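Local coordinates for protein major extracellular endoglucanase (Xanthomonas campestris pv. campestris, PDB 4TUF) that hydrolyses internal beta-1,4-glucosidic linkages in cellulose, lichenin and cereal beta-D-glucans, here represented by its glycosyl hydrolase family 5 catalytic domain, at residues F138-Y143 with A186-W191; Y148-D153 with K190-V195; V57-C62 with M104-D109; A116-L121 with L154-H159. All coordinates share one frame; numbering follows the deposited sequence.

Interaction 1 of 4, residues F138-Y143 with A186-W191; sequences FVANRY and AVAPKW. With 2HP (dihydrogenphosphate ion), chain K.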
loop_
_atom_site.group_PDB
_atom_site.type_symbol
_atom_site.label_atom_id
_atom_site.label_comp_id
_atom_site.label_asym_id
_atom_site.label_seq_id
_atom_site.Cartn_x
_atom_site.Cartn_y
_atom_site.Cartn_z
ATOM N N PHE A 138 13.193 -7.884 10.660
ATOM C CA PHE A 138 12.416 -8.691 11.608
ATOM C C PHE A 138 11.220 -9.321 10.924
ATOM O O PHE A 138 10.943 -10.510 11.075
ATOM C CB PHE A 138 11.926 -7.855 12.792
ATOM C CG PHE A 138 11.049 -8.623 13.746
ATOM C CD1 PHE A 138 11.605 -9.369 14.769
ATOM C CD2 PHE A 138 9.668 -8.606 13.613
ATOM C CE1 PHE A 138 10.808 -10.074 15.638
ATOM C CE2 PHE A 138 8.864 -9.316 14.483
ATOM C CZ PHE A 138 9.434 -10.051 15.497
ATOM N N VAL A 139 10.497 -8.493 10.190
ATOM C CA VAL A 139 9.322 -8.939 9.478
ATOM C C VAL A 139 9.694 -9.943 8.385
ATOM O O VAL A 139 9.043 -10.979 8.226
ATOM C CB VAL A 139 8.583 -7.742 8.885
ATOM C CG1 VAL A 139 7.645 -8.187 7.810
ATOM C CG2 VAL A 139 7.844 -6.998 9.993
ATOM N N ALA A 140 10.758 -9.648 7.650
ATOM C CA ALA A 140 11.188 -10.533 6.579
ATOM C C ALA A 140 11.604 -11.880 7.154
ATOM O O ALA A 140 11.254 -12.934 6.617
ATOM C CB ALA A 140 12.327 -9.905 5.792
ATOM N N ASN A 141 12.334 -11.837 8.263
ATOM C CA ASN A 141 12.804 -13.049 8.911
ATOM C C ASN A 141 11.660 -13.928 9.400
ATOM O O ASN A 141 11.703 -15.151 9.284
ATOM C CB ASN A 141 13.714 -12.693 10.077
ATOM C CG ASN A 141 14.422 -13.894 10.639
ATOM O OD1 ASN A 141 14.613 -14.894 9.946
ATOM N ND2 ASN A 141 14.825 -13.807 11.899
ATOM N N ARG A 142 10.621 -13.298 9.928
ATOM C CA ARG A 142 9.525 -14.035 10.534
ATOM C C ARG A 142 8.633 -14.733 9.510
ATOM O O ARG A 142 8.262 -15.887 9.691
ATOM C CB ARG A 142 8.688 -13.098 11.396
ATOM C CG ARG A 142 7.773 -13.805 12.350
ATOM C CD ARG A 142 7.070 -12.812 13.237
ATOM N NE ARG A 142 6.307 -13.482 14.282
ATOM C CZ ARG A 142 6.802 -13.779 15.476
ATOM N NH1 ARG A 142 8.052 -13.460 15.762
ATOM N NH2 ARG A 142 6.047 -14.384 16.378
ATOM N N TYR A 143 8.307 -14.038 8.424
ATOM C CA TYR A 143 7.301 -14.535 7.486
ATOM C C TYR A 143 7.868 -15.039 6.159
ATOM O O TYR A 143 7.113 -15.294 5.224
ATOM C CB TYR A 143 6.265 -13.435 7.223
ATOM C CG TYR A 143 5.633 -12.932 8.505
ATOM C CD1 TYR A 143 4.839 -13.768 9.282
ATOM C CD2 TYR A 143 5.847 -11.632 8.953
ATOM C CE1 TYR A 143 4.272 -13.322 10.458
ATOM C CE2 TYR A 143 5.280 -11.180 10.131
ATOM C CZ TYR A 143 4.495 -12.028 10.878
ATOM O OH TYR A 143 3.924 -11.591 12.054
ATOM N N ALA A 186 18.466 -9.848 2.017
ATOM C CA ALA A 186 19.496 -10.656 2.657
ATOM C C ALA A 186 18.850 -11.772 3.461
ATOM O O ALA A 186 19.457 -12.817 3.689
ATOM C CB ALA A 186 20.373 -9.796 3.552
ATOM N N VAL A 187 17.611 -11.536 3.889
ATOM C CA VAL A 187 16.903 -12.464 4.760
ATOM C C VAL A 187 15.821 -13.214 4.000
ATOM O O VAL A 187 15.594 -14.398 4.232
ATOM C CB VAL A 187 16.257 -11.737 5.950
ATOM C CG1 VAL A 187 15.688 -12.736 6.919
ATOM C CG2 VAL A 187 17.274 -10.868 6.652
ATOM N N ALA A 188 15.148 -12.504 3.101
ATOM C CA ALA A 188 14.071 -13.071 2.293
ATOM C C ALA A 188 14.315 -12.765 0.818
ATOM O O ALA A 188 13.712 -11.849 0.265
ATOM C CB ALA A 188 12.724 -12.520 2.741
ATOM N N PRO A 189 15.217 -13.523 0.177
ATOM C CA PRO A 189 15.639 -13.192 -1.192
ATOM C C PRO A 189 14.570 -13.450 -2.258
ATOM O O PRO A 189 14.757 -13.045 -3.407
ATOM C CB PRO A 189 16.860 -14.095 -1.409
ATOM C CG PRO A 189 16.703 -15.201 -0.431
ATOM C CD PRO A 189 16.008 -14.623 0.755
ATOM N N LYS A 190 13.468 -14.093 -1.879
ATOM C CA LYS A 190 12.371 -14.359 -2.805
ATOM C C LYS A 190 11.212 -13.373 -2.629
ATOM O O LYS A 190 10.146 -13.540 -3.224
ATOM C CB LYS A 190 11.871 -15.794 -2.627
ATOM C CG LYS A 190 12.832 -16.841 -3.167
ATOM C CD LYS A 190 12.481 -18.242 -2.709
ATOM C CE LYS A 190 11.053 -18.593 -3.073
ATOM N NZ LYS A 190 10.733 -20.022 -2.773
ATOM N N TRP A 191 11.422 -12.348 -1.809
ATOM C CA TRP A 191 10.410 -11.321 -1.599
ATOM C C TRP A 191 10.547 -10.167 -2.583
ATOM O O TRP A 191 11.652 -9.821 -2.990
ATOM C CB TRP A 191 10.487 -10.771 -0.178
ATOM C CG TRP A 191 9.755 -11.588 0.835
ATOM C CD1 TRP A 191 9.366 -12.891 0.718
ATOM C CD2 TRP A 191 9.310 -11.149 2.123
ATOM N NE1 TRP A 191 8.710 -13.293 1.860
ATOM C CE2 TRP A 191 8.662 -12.241 2.736
ATOM C CE3 TRP A 191 9.395 -9.938 2.817
ATOM C CZ2 TRP A 191 8.109 -12.157 4.014
ATOM C CZ3 TRP A 191 8.842 -9.856 4.084
ATOM C CH2 TRP A 191 8.208 -10.957 4.669
HETATM P P 2HP K . 11.094 -5.715 17.506
HETATM O O1 2HP K . 10.480 -7.023 17.948
HETATM O O2 2HP K . 10.008 -4.723 17.167
HETATM O O3 2HP K . 11.946 -5.164 18.626
HETATM O O4 2HP K . 11.939 -5.944 16.277
#
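The benzo part of the W191 indole lies against the backbone of A140, with CZ3 3.5 Å from A140 CA and CH2 3.7 Å from V139 O. At the ring edge, Y143 O sits near the indole plane, 3.5 Å from W191 CZ2. Between side chains the contact is apolar: A140 CB meets W191 CZ3 at 3.9 Å and A188 CB at 4.0 Å, and A188 CB lies over one indole face. V187 puts CG1 anti to its backbone N (chi1 -173°), within 3.5 Å of N141 CA. A type I turn from A188 to W191, with W191 N bonded to A188 O, brings the indole to the helix. F138 points away; a dihydrogenphosphate oxygen lies over one face of its ring, toward the rim. The contact sets the C-terminal part of helix 129-143 against the end of helix 173-187 and the turn after it. V139 and Y143 continue inward onto L108 of strand 105-110, and Y143 packs on helix 88-102, where its OH bonds D93.

Interaction 2 of 4, residues Y148-D153 with K190-V195; sequences YVLGLD and KWLIAV
G151, L152 and D153 pair in parallel with L192, I193 and A194, joining two adjacent strands of the TIM barrel; helix 173-187 makes the beta-alpha-beta crossover between them. The short strand axes run 32° apart at 4.8 Å. Three backbone bonds fix the register: L192 N to L150 O (3.1 Å), L152 N to L192 O (3.0 Å) and A194 N to L152 O (2.8 Å). At G151 (phi 157°, psi -154°) a beta carbon would collide with L192 O and with the preceding carbonyl, so glycine suits both the backbone and the pairing. Its CA instead comes close under the W191 indole. V149 CG1 covers the same indole face, 3.5 Å from W191 CZ2, while A188 CB lies on the opposite one, so the ring is sandwiched. L152 CD1 meets the indole at its edge, near the plane, 3.6 Å from W191 CZ3. The ring nitrogen is satisfied by a water, NE1 donating over 2.9 Å; this water lies near V149 O as well, at a distance too short to be trusted. D153 shares a face of the sheet with A194, turned to the barrel interior, and its OD2 forms a salt bridge with R58. L152 and I193 project outward onto V184 of helix 173-187, L152 reaching helix 129-143 too, while strand 105-110 bonds the other edge of 149-153.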
loop_
_atom_site.group_PDB
_atom_site.type_symbol
_atom_site.label_atom_id
_atom_site.label_comp_id
_atom_site.label_asym_id
_atom_site.label_seq_id
_atom_site.Cartn_x
_atom_site.Cartn_y
_atom_site.Cartn_z
ATOM N N TYR A 148 2.424 -17.213 0.610
ATOM C CA TYR A 148 1.598 -16.183 -0.016
ATOM C C TYR A 148 1.925 -14.766 0.448
ATOM O O TYR A 148 1.270 -13.807 0.034
ATOM C CB TYR A 148 0.116 -16.480 0.213
ATOM C CG TYR A 148 -0.427 -17.462 -0.797
ATOM C CD1 TYR A 148 -0.816 -17.038 -2.061
ATOM C CD2 TYR A 148 -0.523 -18.817 -0.501
ATOM C CE1 TYR A 148 -1.292 -17.932 -2.998
ATOM C CE2 TYR A 148 -1.005 -19.719 -1.433
ATOM C CZ TYR A 148 -1.384 -19.268 -2.680
ATOM O OH TYR A 148 -1.861 -20.156 -3.610
ATOM N N VAL A 149 2.937 -14.624 1.299
ATOM C CA VAL A 149 3.423 -13.293 1.630
ATOM C C VAL A 149 4.325 -12.810 0.501
ATOM O O VAL A 149 5.365 -13.404 0.203
ATOM C CB VAL A 149 4.168 -13.258 2.959
ATOM C CG1 VAL A 149 4.769 -11.879 3.189
ATOM C CG2 VAL A 149 3.223 -13.605 4.074
ATOM N N LEU A 150 3.900 -11.719 -0.121
ATOM C CA LEU A 150 4.464 -11.237 -1.369
ATOM C C LEU A 150 5.813 -10.545 -1.202
ATOM O O LEU A 150 6.711 -10.710 -2.027
ATOM C CB LEU A 150 3.473 -10.276 -2.018
ATOM C CG LEU A 150 3.342 -10.310 -3.531
ATOM C CD1 LEU A 150 2.831 -11.666 -3.983
ATOM C CD2 LEU A 150 2.399 -9.211 -3.951
ATOM N N GLY A 151 5.946 -9.756 -0.141
ATOM C CA GLY A 151 7.133 -8.946 0.053
ATOM C C GLY A 151 6.838 -7.767 0.954
ATOM O O GLY A 151 5.913 -7.822 1.755
ATOM N N LEU A 152 7.609 -6.693 0.813
ATOM C CA LEU A 152 7.515 -5.561 1.728
ATOM C C LEU A 152 7.461 -4.219 1.019
ATOM O O LEU A 152 8.246 -3.947 0.108
ATOM C CB LEU A 152 8.696 -5.566 2.702
ATOM C CG LEU A 152 8.387 -5.983 4.140
ATOM C CD1 LEU A 152 9.645 -6.391 4.879
ATOM C CD2 LEU A 152 7.719 -4.833 4.852
ATOM N N ASP A 153 6.511 -3.394 1.448
ATOM C CA ASP A 153 6.447 -1.985 1.082
ATOM C C ASP A 153 7.306 -1.232 2.101
ATOM O O ASP A 153 6.870 -1.012 3.234
ATOM C CB ASP A 153 4.990 -1.497 1.086
ATOM C CG ASP A 153 4.817 -0.123 0.454
ATOM O OD1 ASP A 153 5.802 0.642 0.395
ATOM O OD2 ASP A 153 3.683 0.195 0.026
ATOM N N LYS A 190 13.468 -14.093 -1.879
ATOM C CA LYS A 190 12.371 -14.359 -2.805
ATOM C C LYS A 190 11.212 -13.373 -2.629
ATOM O O LYS A 190 10.146 -13.540 -3.224
ATOM C CB LYS A 190 11.871 -15.794 -2.627
ATOM C CG LYS A 190 12.832 -16.841 -3.167
ATOM C CD LYS A 190 12.481 -18.242 -2.709
ATOM C CE LYS A 190 11.053 -18.593 -3.073
ATOM N NZ LYS A 190 10.733 -20.022 -2.773
ATOM N N TRP A 191 11.422 -12.348 -1.809
ATOM C CA TRP A 191 10.410 -11.321 -1.599
ATOM C C TRP A 191 10.547 -10.167 -2.583
ATOM O O TRP A 191 11.652 -9.821 -2.990
ATOM C CB TRP A 191 10.487 -10.771 -0.178
ATOM C CG TRP A 191 9.755 -11.588 0.835
ATOM C CD1 TRP A 191 9.366 -12.891 0.718
ATOM C CD2 TRP A 191 9.310 -11.149 2.123
ATOM N NE1 TRP A 191 8.710 -13.293 1.860
ATOM C CE2 TRP A 191 8.662 -12.241 2.736
ATOM C CE3 TRP A 191 9.395 -9.938 2.817
ATOM C CZ2 TRP A 191 8.109 -12.157 4.014
ATOM C CZ3 TRP A 191 8.842 -9.856 4.084
ATOM C CH2 TRP A 191 8.208 -10.957 4.669
ATOM N N LEU A 192 9.418 -9.569 -2.949
ATOM C CA LEU A 192 9.427 -8.348 -3.741
ATOM C C LEU A 192 9.626 -7.126 -2.849
ATOM O O LEU A 192 9.209 -7.104 -1.688
ATOM C CB LEU A 192 8.126 -8.201 -4.528
ATOM C CG LEU A 192 7.726 -9.333 -5.468
ATOM C CD1 LEU A 192 6.411 -8.992 -6.139
ATOM C CD2 LEU A 192 8.807 -9.587 -6.500
ATOM N N ILE A 193 10.262 -6.104 -3.404
ATOM C CA ILE A 193 10.472 -4.851 -2.696
ATOM C C ILE A 193 9.615 -3.766 -3.328
ATOM O O ILE A 193 9.817 -3.407 -4.489
ATOM C CB ILE A 193 11.951 -4.437 -2.729
ATOM C CG1 ILE A 193 12.834 -5.583 -2.225
ATOM C CG2 ILE A 193 12.180 -3.181 -1.899
ATOM C CD1 ILE A 193 12.632 -5.898 -0.763
ATOM N N ALA A 194 8.639 -3.259 -2.584
ATOM C CA ALA A 194 7.805 -2.183 -3.113
ATOM C C ALA A 194 8.359 -0.831 -2.688
ATOM O O ALA A 194 8.628 -0.601 -1.507
ATOM C CB ALA A 194 6.364 -2.335 -2.661
ATOM N N VAL A 195 8.538 0.058 -3.660
ATOM C CA VAL A 195 9.063 1.389 -3.389
ATOM C C VAL A 195 8.077 2.454 -3.845
ATOM O O VAL A 195 7.541 2.393 -4.949
ATOM C CB VAL A 195 10.413 1.615 -4.083
ATOM C CG1 VAL A 195 10.942 3.013 -3.774
ATOM C CG2 VAL A 195 11.406 0.558 -3.645
HETATM O O HOH W 1 6.844 -15.319 0.982
#

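Interaction 3 of 4, residues V57-C62 with M104-D109; sequences VRLPFC and MYVLLD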
loop_
_atom_site.group_PDB
_atom_site.type_symbol
_atom_site.label_atom_id
_atom_site.label_comp_id
_atom_site.label_asym_id
_atom_site.label_seq_id
_atom_site.Cartn_x
_atom_site.Cartn_y
_atom_site.Cartn_z
ATOM N N VAL A 57 -3.912 -8.476 -0.370
ATOM C CA VAL A 57 -4.121 -7.580 0.755
ATOM C C VAL A 57 -2.826 -6.842 1.107
ATOM O O VAL A 57 -1.747 -7.437 1.146
ATOM C CB VAL A 57 -4.649 -8.367 1.985
ATOM C CG1 VAL A 57 -4.110 -7.802 3.284
ATOM C CG2 VAL A 57 -6.167 -8.388 1.996
ATOM N N ARG A 58 -2.937 -5.540 1.340
ATOM C CA ARG A 58 -1.819 -4.749 1.829
ATOM C C ARG A 58 -2.018 -4.486 3.323
ATOM O O ARG A 58 -3.005 -3.869 3.716
ATOM C CB ARG A 58 -1.710 -3.438 1.047
ATOM C CG ARG A 58 -0.477 -2.589 1.349
ATOM C CD ARG A 58 -0.425 -1.419 0.375
ATOM N NE ARG A 58 0.714 -0.522 0.567
ATOM C CZ ARG A 58 0.664 0.614 1.258
ATOM N NH1 ARG A 58 -0.469 0.989 1.841
ATOM N NH2 ARG A 58 1.745 1.375 1.366
ATOM N N LEU A 59 -1.087 -4.965 4.144
ATOM C CA LEU A 59 -1.196 -4.877 5.604
ATOM C C LEU A 59 -0.274 -3.838 6.237
ATOM O O LEU A 59 0.908 -4.104 6.453
ATOM C CB LEU A 59 -0.894 -6.235 6.243
ATOM C CG LEU A 59 -2.050 -7.174 6.563
ATOM C CD1 LEU A 59 -1.540 -8.328 7.403
ATOM C CD2 LEU A 59 -3.157 -6.430 7.286
ATOM N N PRO A 60 -0.809 -2.650 6.539
ATOM C CA PRO A 60 -0.018 -1.704 7.332
ATOM C C PRO A 60 0.312 -2.256 8.722
ATOM O O PRO A 60 -0.507 -2.941 9.324
ATOM C CB PRO A 60 -0.934 -0.477 7.432
ATOM C CG PRO A 60 -1.829 -0.570 6.229
ATOM C CD PRO A 60 -2.048 -2.046 6.015
ATOM N N PHE A 61 1.512 -1.971 9.212
ATOM C CA PHE A 61 1.885 -2.306 10.583
ATOM C C PHE A 61 2.782 -1.202 11.146
ATOM O O PHE A 61 3.200 -0.305 10.422
ATOM C CB PHE A 61 2.598 -3.658 10.647
ATOM C CG PHE A 61 3.955 -3.659 9.995
ATOM C CD1 PHE A 61 5.095 -3.336 10.724
ATOM C CD2 PHE A 61 4.093 -3.975 8.651
ATOM C CE1 PHE A 61 6.345 -3.324 10.122
ATOM C CE2 PHE A 61 5.336 -3.965 8.046
ATOM C CZ PHE A 61 6.465 -3.640 8.783
ATOM N N CYS A 62 3.076 -1.274 12.437
ATOM C CA CYS A 62 3.967 -0.320 13.082
ATOM C C CYS A 62 4.922 -1.111 13.964
ATOM O O CYS A 62 4.639 -2.265 14.281
ATOM C CB CYS A 62 3.173 0.703 13.895
ATOM S SG CYS A 62 2.260 0.013 15.307
ATOM N N MET A 104 -4.470 -16.008 -0.354
ATOM C CA MET A 104 -4.513 -14.572 -0.586
ATOM C C MET A 104 -3.120 -13.974 -0.413
ATOM O O MET A 104 -2.467 -14.198 0.606
ATOM C CB MET A 104 -5.518 -13.903 0.365
ATOM C CG MET A 104 -6.957 -14.384 0.174
ATOM S SD MET A 104 -8.177 -13.646 1.284
ATOM C CE MET A 104 -7.981 -11.902 0.897
ATOM N N TYR A 105 -2.670 -13.220 -1.416
ATOM C CA TYR A 105 -1.349 -12.602 -1.391
ATOM C C TYR A 105 -1.315 -11.479 -0.367
ATOM O O TYR A 105 -2.291 -10.748 -0.207
ATOM C CB TYR A 105 -0.970 -12.072 -2.777
ATOM C CG TYR A 105 -0.902 -13.142 -3.841
ATOM C CD1 TYR A 105 0.199 -13.985 -3.936
ATOM C CD2 TYR A 105 -1.939 -13.314 -4.752
ATOM C CE1 TYR A 105 0.268 -14.971 -4.908
ATOM C CE2 TYR A 105 -1.881 -14.303 -5.726
ATOM C CZ TYR A 105 -0.774 -15.127 -5.798
ATOM O OH TYR A 105 -0.708 -16.111 -6.761
ATOM N N VAL A 106 -0.191 -11.343 0.329
ATOM C CA VAL A 106 -0.065 -10.314 1.356
ATOM C C VAL A 106 1.169 -9.433 1.144
ATOM O O VAL A 106 2.296 -9.924 1.118
ATOM C CB VAL A 106 -0.000 -10.945 2.767
ATOM C CG1 VAL A 106 0.234 -9.882 3.824
ATOM C CG2 VAL A 106 -1.268 -11.709 3.058
ATOM N N LEU A 107 0.946 -8.132 0.990
ATOM C CA LEU A 107 2.033 -7.166 0.924
ATOM C C LEU A 107 2.101 -6.409 2.248
ATOM O O LEU A 107 1.243 -5.579 2.542
ATOM C CB LEU A 107 1.839 -6.194 -0.253
ATOM C CG LEU A 107 2.969 -5.186 -0.563
ATOM C CD1 LEU A 107 4.265 -5.885 -0.966
ATOM C CD2 LEU A 107 2.563 -4.188 -1.646
ATOM N N LEU A 108 3.113 -6.705 3.056
ATOM C CA LEU A 108 3.288 -6.006 4.323
ATOM C C LEU A 108 3.803 -4.585 4.071
ATOM O O LEU A 108 4.501 -4.337 3.092
ATOM C CB LEU A 108 4.228 -6.795 5.246
ATOM C CG LEU A 108 3.652 -8.159 5.652
ATOM C CD1 LEU A 108 4.687 -9.050 6.291
ATOM C CD2 LEU A 108 2.465 -7.994 6.587
ATOM N N ASP A 109 3.443 -3.664 4.960
ATOM C CA ASP A 109 3.673 -2.238 4.760
ATOM C C ASP A 109 4.128 -1.569 6.062
ATOM O O ASP A 109 3.394 -1.553 7.049
ATOM C CB ASP A 109 2.390 -1.587 4.221
ATOM C CG ASP A 109 2.350 -0.074 4.418
ATOM O OD1 ASP A 109 3.416 0.578 4.408
ATOM O OD2 ASP A 109 1.235 0.472 4.570
#
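D109 OD2 is held by two groups: the R58 guanidinium, whose NH1 lies 3.3 Å away in a salt bridge, and H111 ND1, which hydrogen-bonds to it. R58 and D109 face the interior of the TIM barrel, on neighbouring parallel strands. OD2 stands about 3.0 Å above the guanidinium plane, and the two flat groups are stacked, 26° apart, so the charges attract but no N-H is aimed at this oxygen. NH2 makes salt bridges with D153 and E196 and a hydrogen bond with N156; NH1 bonds N23 and makes a salt bridge with E278, the probable catalytic nucleophile. R58 CG is anti to the backbone N (chi1 -173°) and lies near L107 O; the extended chain beyond it leads the guanidinium to D109. R58 thus bridges four carboxylates beside the probable catalytic site. A ladder of five backbone bonds joins the strands, from V57 N to Y105 O (2.8 Å) through L107 N to V57 O (2.8 Å) and L59 N to L107 O (2.9 Å), to D109 N with L59 O and F61 N with D109 O. C62 is tied to C115 by a disulfide. The other face is apolar, turned toward helices 42-51 and 88-102: V57 CG2 meets M104 CE at 4.1 Å, and L59 and L108 lie side by side, with L59 CB 3.8 Å from L108 CD2.

Interaction 4 of 4, residues A116-L121 with L154-H159; sequences AGISEL and LKNEPH. With 2HP (dihydrogenphosphate ion), chain J.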
loop_
_atom_site.group_PDB
_atom_site.type_symbol
_atom_site.label_atom_id
_atom_site.label_comp_id
_atom_site.label_asym_id
_atom_site.label_seq_id
_atom_site.Cartn_x
_atom_site.Cartn_y
_atom_site.Cartn_z
ATOM N N ALA A 116 1.028 6.231 14.988
ATOM C CA ALA A 116 0.227 7.446 14.840
ATOM C C ALA A 116 0.381 8.031 13.429
ATOM O O ALA A 116 -0.086 7.443 12.452
ATOM C CB ALA A 116 0.613 8.475 15.893
ATOM N N GLY A 117 1.043 9.180 13.324
ATOM C CA GLY A 117 1.207 9.850 12.044
ATOM C C GLY A 117 2.192 9.211 11.077
ATOM O O GLY A 117 2.956 8.315 11.436
ATOM N N ILE A 118 2.169 9.684 9.835
ATOM C CA ILE A 118 3.070 9.206 8.787
ATOM C C ILE A 118 4.280 10.129 8.652
ATOM O O ILE A 118 4.128 11.321 8.377
ATOM C CB ILE A 118 2.337 9.116 7.432
ATOM C CG1 ILE A 118 1.213 8.082 7.515
ATOM C CG2 ILE A 118 3.309 8.789 6.303
ATOM C CD1 ILE A 118 0.220 8.182 6.395
ATOM N N SER A 119 5.478 9.588 8.846
ATOM C CA SER A 119 6.678 10.423 8.858
ATOM C C SER A 119 7.098 10.855 7.458
ATOM O O SER A 119 6.906 10.120 6.487
ATOM C CB SER A 119 7.840 9.697 9.535
ATOM O OG SER A 119 8.230 8.556 8.790
ATOM N N GLU A 120 7.671 12.053 7.370
ATOM C CA GLU A 120 8.224 12.555 6.119
ATOM C C GLU A 120 9.374 11.673 5.643
ATOM O O GLU A 120 9.427 11.270 4.483
ATOM C CB GLU A 120 8.699 13.999 6.283
ATOM C CG GLU A 120 7.575 15.009 6.343
ATOM C CD GLU A 120 8.084 16.415 6.563
ATOM O OE1 GLU A 120 7.290 17.281 6.985
ATOM O OE2 GLU A 120 9.285 16.653 6.317
ATOM N N LEU A 121 10.288 11.371 6.557
ATOM C CA LEU A 121 11.453 10.561 6.242
ATOM C C LEU A 121 11.320 9.176 6.856
ATOM O O LEU A 121 10.365 8.897 7.579
ATOM C CB LEU A 121 12.723 11.243 6.746
ATOM C CG LEU A 121 12.889 12.710 6.349
ATOM C CD1 LEU A 121 14.115 13.311 7.006
ATOM C CD2 LEU A 121 12.978 12.814 4.842
ATOM N N LEU A 154 8.518 -0.847 1.694
ATOM C CA LEU A 154 9.576 -0.439 2.627
ATOM C C LEU A 154 9.209 0.681 3.597
ATOM O O LEU A 154 9.607 0.649 4.758
ATOM C CB LEU A 154 10.822 -0.018 1.852
ATOM C CG LEU A 154 11.533 -1.084 1.021
ATOM C CD1 LEU A 154 12.847 -0.527 0.521
ATOM C CD2 LEU A 154 11.755 -2.371 1.810
ATOM N N LYS A 155 8.460 1.670 3.121
ATOM C CA LYS A 155 8.060 2.804 3.955
ATOM C C LYS A 155 6.889 3.536 3.307
ATOM O O LYS A 155 6.923 3.868 2.121
ATOM C CB LYS A 155 9.248 3.750 4.180
ATOM C CG LYS A 155 8.906 5.225 4.324
ATOM C CD LYS A 155 8.622 5.582 5.762
ATOM C CE LYS A 155 8.507 7.088 5.944
ATOM N NZ LYS A 155 7.360 7.689 5.220
ATOM N N ASN A 156 5.853 3.809 4.083
ATOM C CA ASN A 156 4.662 4.446 3.552
ATOM C C ASN A 156 4.776 5.944 3.349
ATOM O O ASN A 156 5.139 6.667 4.256
ATOM C CB ASN A 156 3.471 4.151 4.465
ATOM C CG ASN A 156 2.149 4.556 3.860
ATOM O OD1 ASN A 156 1.693 3.966 2.897
ATOM N ND2 ASN A 156 1.524 5.557 4.435
ATOM N N GLU A 157 4.406 6.398 2.160
ATOM C CA GLU A 157 4.190 7.810 1.874
ATOM C C GLU A 157 5.283 8.819 2.206
ATOM O O GLU A 157 5.042 9.777 2.933
ATOM C CB GLU A 157 2.840 8.253 2.407
ATOM C CG GLU A 157 1.712 7.487 1.756
ATOM C CD GLU A 157 0.366 8.093 2.022
ATOM O OE1 GLU A 157 0.225 8.796 3.030
ATOM O OE2 GLU A 157 -0.550 7.858 1.221
ATOM N N PRO A 158 6.460 8.657 1.630
ATOM C CA PRO A 158 7.514 9.640 1.844
ATOM C C PRO A 158 7.060 10.987 1.318
ATOM O O PRO A 158 6.414 11.059 0.290
ATOM C CB PRO A 158 8.655 9.107 0.993
ATOM C CG PRO A 158 8.437 7.647 0.961
ATOM C CD PRO A 158 6.957 7.459 0.941
ATOM N N HIS A 159 7.372 12.051 2.037
ATOM C CA HIS A 159 6.927 13.379 1.614
ATOM C C HIS A 159 7.725 14.451 2.339
ATOM O O HIS A 159 8.689 14.145 3.036
ATOM C CB HIS A 159 5.432 13.562 1.876
ATOM C CG HIS A 159 5.044 13.383 3.311
ATOM N ND1 HIS A 159 4.968 12.145 3.914
ATOM C CD2 HIS A 159 4.707 14.287 4.263
ATOM C CE1 HIS A 159 4.608 12.294 5.177
ATOM N NE2 HIS A 159 4.438 13.584 5.412
HETATM P P 2HP J . 2.602 12.244 15.304
HETATM O O1 2HP J . 2.811 10.758 15.122
HETATM O O2 2HP J . 2.989 12.971 14.036
HETATM O O3 2HP J . 1.146 12.506 15.603
HETATM O O4 2HP J . 3.460 12.748 16.445
HETATM O O HOH W 2 5.728 6.688 7.816
#
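K155 donates across the contact from NZ to S119 O over 2.8 Å, and bonds N156 O at 2.6 Å. A water that accepts from S119 N bonds the same ammonium only weakly. The K155 chain is bent at chi2 and again at chi4, the last turn setting NZ beside these carbonyls. The second bond, from H159 N to E120 O, is longer (3.3 Å) but straight (165°) and on a lone pair in the carbonyl plane. The H159 ring is fixed by ND1 donating to E157 O at 2.6 Å, near the ring plane. One face of this ring receives E120 CA in a CH-pi contact, 3.9 Å from the centroid; I118 O lies at its edge. I118 lays its side chain over the N156-E157 step, CD1 3.5 Å from N156 ND2 and 3.4 Å from E157 OE1. E157 is the probable proton donor, its OE2 hydrogen-bonded to Y238 and H236. G117 N binds a dihydrogenphosphate oxygen. Thus the loops after strands 105-110 and 149-153 are joined at the C-terminal end of the barrel strands, beside the probable catalytic site, with K155 against W132 of helix 129-143 and W173 of helix 173-187.

From the N terminus, interaction 3 comes first: it pairs strands 56-61 and 105-110 and closes the loop that holds helix 88-102, before any other contact opens. Interaction 4 opens next at 116-121 and closes at 154-159, crossing interactions 1 and 2, which open at 138-143 and 148-153. Those two finish on one stretch, sharing K190 and W191, so the packing of a turn on helix 129-143 and a strand pair meet at one indole. Interactions 2 and 3 adjoin through the neighbouring strands 149-153 and 105-110, and interactions 2, 3 and 4 meet at R58 in the barrel interior. From outside the barrel, V139 of interaction 1 packs on F61 of interaction 3.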